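PDB 2YP6: thioredoxin family protein from Streptococcus pneumoniae, which probably acts as a surface-exposed thioredoxin-fold lipoprotein in extracellular thiol-disulfide exchange, contributing to oxidative stress resistance and the maintenance of virulence. Local coordinates for residues Q148-S160 with I167-F181. Numbering follows the deposited sequence.
Sequences QIRSIPTEYLIDS and IQFGAISNADAEAAF
Glu155 and Gln168 form a hydrogen-bonded pair in an antiparallel hairpin, Glu155 N giving to Gln168 O at 3.0 Å and Gln168 N to Glu155 O at 2.9 Å. A third backbone bond, from Gly170 N to Pro153 O (2.8 Å), continues the ladder just past the strand ends. On the face carrying Thr154, Tyr156, Ile167 and Phe169, CG2 of Ile167 makes a CH-pi contact over the Tyr156 ring, 4.2 Å from its centroid, while CG1 and CD1 pack against ring atom CE2. Farther along this face, the Arg150 guanidinium lies off-centre over one face of the Phe169 ring in a cation-pi contact, CZ of Arg150 standing 5.0 Å from the ring centroid. Thr154 ties back the preceding turn by donating from OG1 to Ser151 O.

Across the sheet, the Glu155 chain bends at chi2 (78°), which carries OE1 to 2.5 Å from Gly170 O; CG, anti to the carbonyl carbon, packs against CG2 of Ile172. Its other oxygen, OE2, is salt-bridged to Lys75. Leu157 completes this side: its CD1 meets Ile172 CD1 tip to tip and Ala180 CB at 3.6 Å, and the Leu157 and Phe181 side chains cross at about a right angle, with CD1 over one face of the ring.

This is the C-terminal beta-beta-alpha unit of the thioredoxin fold, entered through the cis-Pro153 loop, whose proline touches Cys84 of the CxxC disulfide. Strand 154-158 runs between strands 71-76 and 164-169, and helix 174-182 covers the Leu157 face beside helix 88-96, with Phe181 stacked on Phe102.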
loop_
_atom_site.group_PDB
_atom_site.type_symbol
_atom_site.label_atom_id
_atom_site.label_comp_id
_atom_site.label_asym_id
_atom_site.label_seq_id
_atom_site.Cartn_x
_atom_site.Cartn_y
_atom_site.Cartn_z
ATOM N N GLN A 148 10.194 -0.096 -8.043
ATOM C CA GLN A 148 10.412 -1.047 -9.138
ATOM C C GLN A 148 9.270 -2.037 -9.314
ATOM O O GLN A 148 9.467 -3.254 -9.447
ATOM C CB GLN A 148 11.731 -1.775 -8.919
ATOM C CG GLN A 148 12.923 -0.812 -8.867
ATOM C CD GLN A 148 14.257 -1.529 -8.890
ATOM O OE1 GLN A 148 15.086 -1.340 -8.006
ATOM N NE2 GLN A 148 14.472 -2.351 -9.908
ATOM N N ILE A 149 8.061 -1.508 -9.360
ATOM C CA ILE A 149 6.907 -2.363 -9.494
ATOM C C ILE A 149 6.920 -3.012 -10.884
ATOM O O ILE A 149 7.120 -2.331 -11.882
ATOM C CB ILE A 149 5.628 -1.571 -9.238
ATOM C CG1 ILE A 149 5.662 -0.992 -7.815
ATOM C CG2 ILE A 149 4.386 -2.447 -9.457
ATOM C CD1 ILE A 149 5.855 -2.039 -6.712
ATOM N N ARG A 150 6.766 -4.334 -10.929
ATOM C CA ARG A 150 6.720 -5.070 -12.206
ATOM C C ARG A 150 5.327 -5.679 -12.414
ATOM O O ARG A 150 4.871 -5.842 -13.548
ATOM C CB ARG A 150 7.782 -6.182 -12.225
ATOM C CG ARG A 150 7.600 -7.203 -11.081
ATOM C CD ARG A 150 8.333 -8.552 -11.292
ATOM N NE ARG A 150 9.775 -8.453 -11.055
ATOM C CZ ARG A 150 10.552 -9.443 -10.606
ATOM N NH1 ARG A 150 10.053 -10.643 -10.325
ATOM N NH2 ARG A 150 11.849 -9.214 -10.436
ATOM N N SER A 151 4.660 -6.019 -11.309
ATOM C CA SER A 151 3.334 -6.620 -11.362
ATOM C C SER A 151 2.527 -6.162 -10.162
ATOM O O SER A 151 3.090 -5.686 -9.159
ATOM C CB SER A 151 3.452 -8.133 -11.324
ATOM O OG SER A 151 4.341 -8.480 -10.284
ATOM N N ILE A 152 1.205 -6.266 -10.266
ATOM C CA ILE A 152 0.355 -5.862 -9.144
ATOM C C ILE A 152 -0.662 -6.945 -8.852
ATOM O O ILE A 152 -1.026 -7.731 -9.740
ATOM C CB ILE A 152 -0.372 -4.488 -9.399
ATOM C CG1 ILE A 152 -0.963 -4.462 -10.802
ATOM C CG2 ILE A 152 0.585 -3.306 -9.173
ATOM C CD1 ILE A 152 -1.895 -3.317 -10.993
ATOM N N PRO A 153 -1.107 -7.031 -7.589
ATOM C CA PRO A 153 -0.641 -6.224 -6.467
ATOM C C PRO A 153 0.751 -6.660 -6.035
ATOM O O PRO A 153 1.078 -7.831 -6.208
ATOM C CB PRO A 153 -1.652 -6.545 -5.361
ATOM C CG PRO A 153 -2.164 -7.927 -5.695
ATOM C CD PRO A 153 -2.074 -8.073 -7.187
ATOM N N THR A 154 1.543 -5.731 -5.501
ATOM C CA THR A 154 2.806 -6.046 -4.829
ATOM C C THR A 154 2.761 -5.376 -3.451
ATOM O O THR A 154 2.314 -4.224 -3.333
ATOM C CB THR A 154 4.027 -5.524 -5.588
ATOM O OG1 THR A 154 4.157 -6.207 -6.836
ATOM C CG2 THR A 154 5.301 -5.751 -4.796
ATOM N N GLU A 155 3.168 -6.119 -2.416
ATOM C CA GLU A 155 3.252 -5.569 -1.081
ATOM C C GLU A 155 4.705 -5.560 -0.616
ATOM O O GLU A 155 5.436 -6.534 -0.813
ATOM C CB GLU A 155 2.453 -6.412 -0.094
ATOM C CG GLU A 155 0.945 -6.509 -0.365
ATOM C CD GLU A 155 0.628 -7.471 -1.471
ATOM O OE1 GLU A 155 1.223 -8.584 -1.495
ATOM O OE2 GLU A 155 -0.196 -7.112 -2.335
ATOM N N TYR A 156 5.098 -4.434 -0.029
ATOM C CA TYR A 156 6.353 -4.298 0.707
ATOM C C TYR A 156 5.999 -4.204 2.168
ATOM O O TYR A 156 5.170 -3.395 2.562
ATOM C CB TYR A 156 7.092 -3.028 0.279
ATOM C CG TYR A 156 7.674 -3.147 -1.099
ATOM C CD1 TYR A 156 6.893 -2.946 -2.225
ATOM C CD2 TYR A 156 9.009 -3.483 -1.276
ATOM C CE1 TYR A 156 7.424 -3.074 -3.485
ATOM C CE2 TYR A 156 9.540 -3.614 -2.535
ATOM C CZ TYR A 156 8.735 -3.421 -3.641
ATOM O OH TYR A 156 9.268 -3.537 -4.909
ATOM N N LEU A 157 6.594 -5.090 2.970
ATOM C CA LEU A 157 6.419 -5.048 4.410
ATOM C C LEU A 157 7.697 -4.454 4.990
ATOM O O LEU A 157 8.778 -5.056 4.918
ATOM C CB LEU A 157 6.147 -6.461 4.930
ATOM C CG LEU A 157 5.025 -7.255 4.266
ATOM C CD1 LEU A 157 4.706 -8.522 5.068
ATOM C CD2 LEU A 157 3.787 -6.406 4.081
ATOM N N ILE A 158 7.568 -3.234 5.493
ATOM C CA ILE A 158 8.680 -2.399 5.881
ATOM C C ILE A 158 8.778 -2.433 7.411
ATOM O O ILE A 158 7.776 -2.382 8.113
ATOM C CB ILE A 158 8.441 -0.937 5.381
ATOM C CG1 ILE A 158 8.299 -0.917 3.854
ATOM C CG2 ILE A 158 9.543 0.011 5.832
ATOM C CD1 ILE A 158 7.840 0.413 3.323
ATOM N N ASP A 159 9.998 -2.573 7.922
ATOM C CA ASP A 159 10.169 -2.767 9.343
ATOM C C ASP A 159 10.183 -1.423 10.101
ATOM O O ASP A 159 10.088 -0.361 9.491
ATOM C CB ASP A 159 11.413 -3.642 9.613
ATOM C CG ASP A 159 12.744 -2.920 9.397
ATOM O OD1 ASP A 159 12.806 -1.674 9.354
ATOM O OD2 ASP A 159 13.777 -3.623 9.344
ATOM N N SER A 160 10.276 -1.476 11.427
ATOM C CA SER A 160 10.140 -0.264 12.240
ATOM C C SER A 160 11.314 0.668 12.039
ATOM O O SER A 160 11.251 1.814 12.440
ATOM C CB SER A 160 9.995 -0.605 13.724
ATOM O OG SER A 160 11.197 -1.099 14.238
ATOM N N ILE A 167 8.949 -8.745 0.722
ATOM C CA ILE A 167 8.262 -8.351 -0.491
ATOM C C ILE A 167 7.413 -9.534 -0.937
ATOM O O ILE A 167 7.875 -10.679 -0.956
ATOM C CB ILE A 167 9.252 -8.018 -1.636
ATOM C CG1 ILE A 167 10.304 -7.000 -1.176
ATOM C CG2 ILE A 167 8.474 -7.484 -2.860
ATOM C CD1 ILE A 167 11.424 -6.831 -2.135
ATOM N N GLN A 168 6.191 -9.249 -1.352
ATOM C CA GLN A 168 5.299 -10.272 -1.857
ATOM C C GLN A 168 4.729 -9.838 -3.210
ATOM O O GLN A 168 4.221 -8.732 -3.342
ATOM C CB GLN A 168 4.169 -10.499 -0.854
ATOM C CG GLN A 168 3.249 -11.667 -1.265
ATOM C CD GLN A 168 3.747 -13.025 -0.772
ATOM O OE1 GLN A 168 4.701 -13.127 0.021
ATOM N NE2 GLN A 168 3.063 -14.073 -1.196
ATOM N N PHE A 169 4.860 -10.704 -4.201
ATOM C CA PHE A 169 4.291 -10.501 -5.534
ATOM C C PHE A 169 2.940 -11.197 -5.521
ATOM O O PHE A 169 2.829 -12.384 -5.216
ATOM C CB PHE A 169 5.239 -11.055 -6.606
ATOM C CG PHE A 169 6.626 -10.472 -6.514
ATOM C CD1 PHE A 169 6.864 -9.150 -6.897
ATOM C CD2 PHE A 169 7.684 -11.214 -6.015
ATOM C CE1 PHE A 169 8.138 -8.592 -6.799
ATOM C CE2 PHE A 169 8.946 -10.655 -5.899
ATOM C CZ PHE A 169 9.168 -9.338 -6.276
ATOM N N GLY A 170 1.893 -10.445 -5.793
ATOM C CA GLY A 170 0.552 -10.963 -5.624
ATOM C C GLY A 170 0.090 -10.720 -4.198
ATOM O O GLY A 170 0.832 -10.168 -3.374
ATOM N N ALA A 171 -1.139 -11.112 -3.902
ATOM C CA ALA A 171 -1.714 -10.856 -2.586
ATOM C C ALA A 171 -1.000 -11.676 -1.522
ATOM O O ALA A 171 -0.462 -12.746 -1.797
ATOM C CB ALA A 171 -3.210 -11.168 -2.585
ATOM N N ILE A 172 -0.987 -11.155 -0.303
ATOM C CA ILE A 172 -0.470 -11.896 0.850
ATOM C C ILE A 172 -1.630 -12.076 1.837
ATOM O O ILE A 172 -2.410 -11.156 2.034
ATOM C CB ILE A 172 0.735 -11.157 1.495
ATOM C CG1 ILE A 172 1.370 -12.001 2.601
ATOM C CG2 ILE A 172 0.343 -9.778 2.011
ATOM C CD1 ILE A 172 2.664 -11.412 3.117
ATOM N N SER A 173 -1.776 -13.258 2.417
ATOM C CA SER A 173 -2.850 -13.479 3.373
ATOM C C SER A 173 -2.578 -12.642 4.617
ATOM O O SER A 173 -1.418 -12.324 4.920
ATOM C CB SER A 173 -2.929 -14.946 3.770
ATOM O OG SER A 173 -1.795 -15.291 4.532
ATOM N N ASN A 174 -3.631 -12.318 5.346
ATOM C CA ASN A 174 -3.469 -11.558 6.577
ATOM C C ASN A 174 -2.609 -12.367 7.554
ATOM O O ASN A 174 -1.743 -11.810 8.210
ATOM C CB ASN A 174 -4.824 -11.235 7.210
ATOM C CG ASN A 174 -5.595 -10.185 6.441
ATOM O OD1 ASN A 174 -5.045 -9.495 5.573
ATOM N ND2 ASN A 174 -6.870 -10.022 6.789
ATOM N N ALA A 175 -2.835 -13.685 7.622
ATOM C CA ALA A 175 -2.049 -14.531 8.512
ATOM C C ALA A 175 -0.564 -14.434 8.168
ATOM O O ALA A 175 0.284 -14.288 9.046
ATOM C CB ALA A 175 -2.523 -15.979 8.448
ATOM N N ASP A 176 -0.245 -14.523 6.885
ATOM C CA ASP A 176 1.146 -14.466 6.465
ATOM C C ASP A 176 1.725 -13.074 6.740
ATOM O O ASP A 176 2.876 -12.958 7.157
ATOM C CB ASP A 176 1.289 -14.826 4.993
ATOM C CG ASP A 176 1.184 -16.310 4.745
ATOM O OD1 ASP A 176 1.191 -17.082 5.725
ATOM O OD2 ASP A 176 1.117 -16.707 3.567
ATOM N N ALA A 177 0.943 -12.011 6.524
ATOM C CA ALA A 177 1.443 -10.664 6.788
ATOM C C ALA A 177 1.743 -10.443 8.277
ATOM O O ALA A 177 2.786 -9.876 8.637
ATOM C CB ALA A 177 0.457 -9.576 6.276
ATOM N N GLU A 178 0.812 -10.882 9.124
ATOM C CA GLU A 178 0.954 -10.750 10.570
ATOM C C GLU A 178 2.181 -11.503 11.039
ATOM O O GLU A 178 2.971 -10.977 11.824
ATOM C CB GLU A 178 -0.316 -11.251 11.287
ATOM C CG GLU A 178 -1.507 -10.303 11.066
ATOM C CD GLU A 178 -2.862 -10.845 11.529
ATOM O OE1 GLU A 178 -3.131 -12.055 11.405
ATOM O OE2 GLU A 178 -3.668 -10.043 12.016
ATOM N N ALA A 179 2.335 -12.739 10.566
ATOM C CA ALA A 179 3.489 -13.548 10.916
ATOM C C ALA A 179 4.791 -12.854 10.489
ATOM O O ALA A 179 5.770 -12.820 11.247
ATOM C CB ALA A 179 3.372 -14.951 10.281
ATOM N N ALA A 180 4.782 -12.273 9.288
ATOM C CA ALA A 180 5.958 -11.597 8.735
ATOM C C ALA A 180 6.357 -10.425 9.620
ATOM O O ALA A 180 7.525 -10.254 9.957
ATOM C CB ALA A 180 5.682 -11.117 7.297
ATOM N N PHE A 181 5.386 -9.600 9.995
ATOM C CA PHE A 181 5.692 -8.453 10.833
ATOM C C PHE A 181 6.254 -8.867 12.204
ATOM O O PHE A 181 7.094 -8.154 12.800
ATOM C CB PHE A 181 4.470 -7.567 10.976
ATOM C CG PHE A 181 4.200 -6.702 9.782
ATOM C CD1 PHE A 181 5.175 -5.859 9.261
ATOM C CD2 PHE A 181 2.944 -6.700 9.184
ATOM C CE1 PHE A 181 4.906 -5.032 8.189
ATOM C CE2 PHE A 181 2.668 -5.890 8.115
ATOM C CZ PHE A 181 3.650 -5.046 7.609
#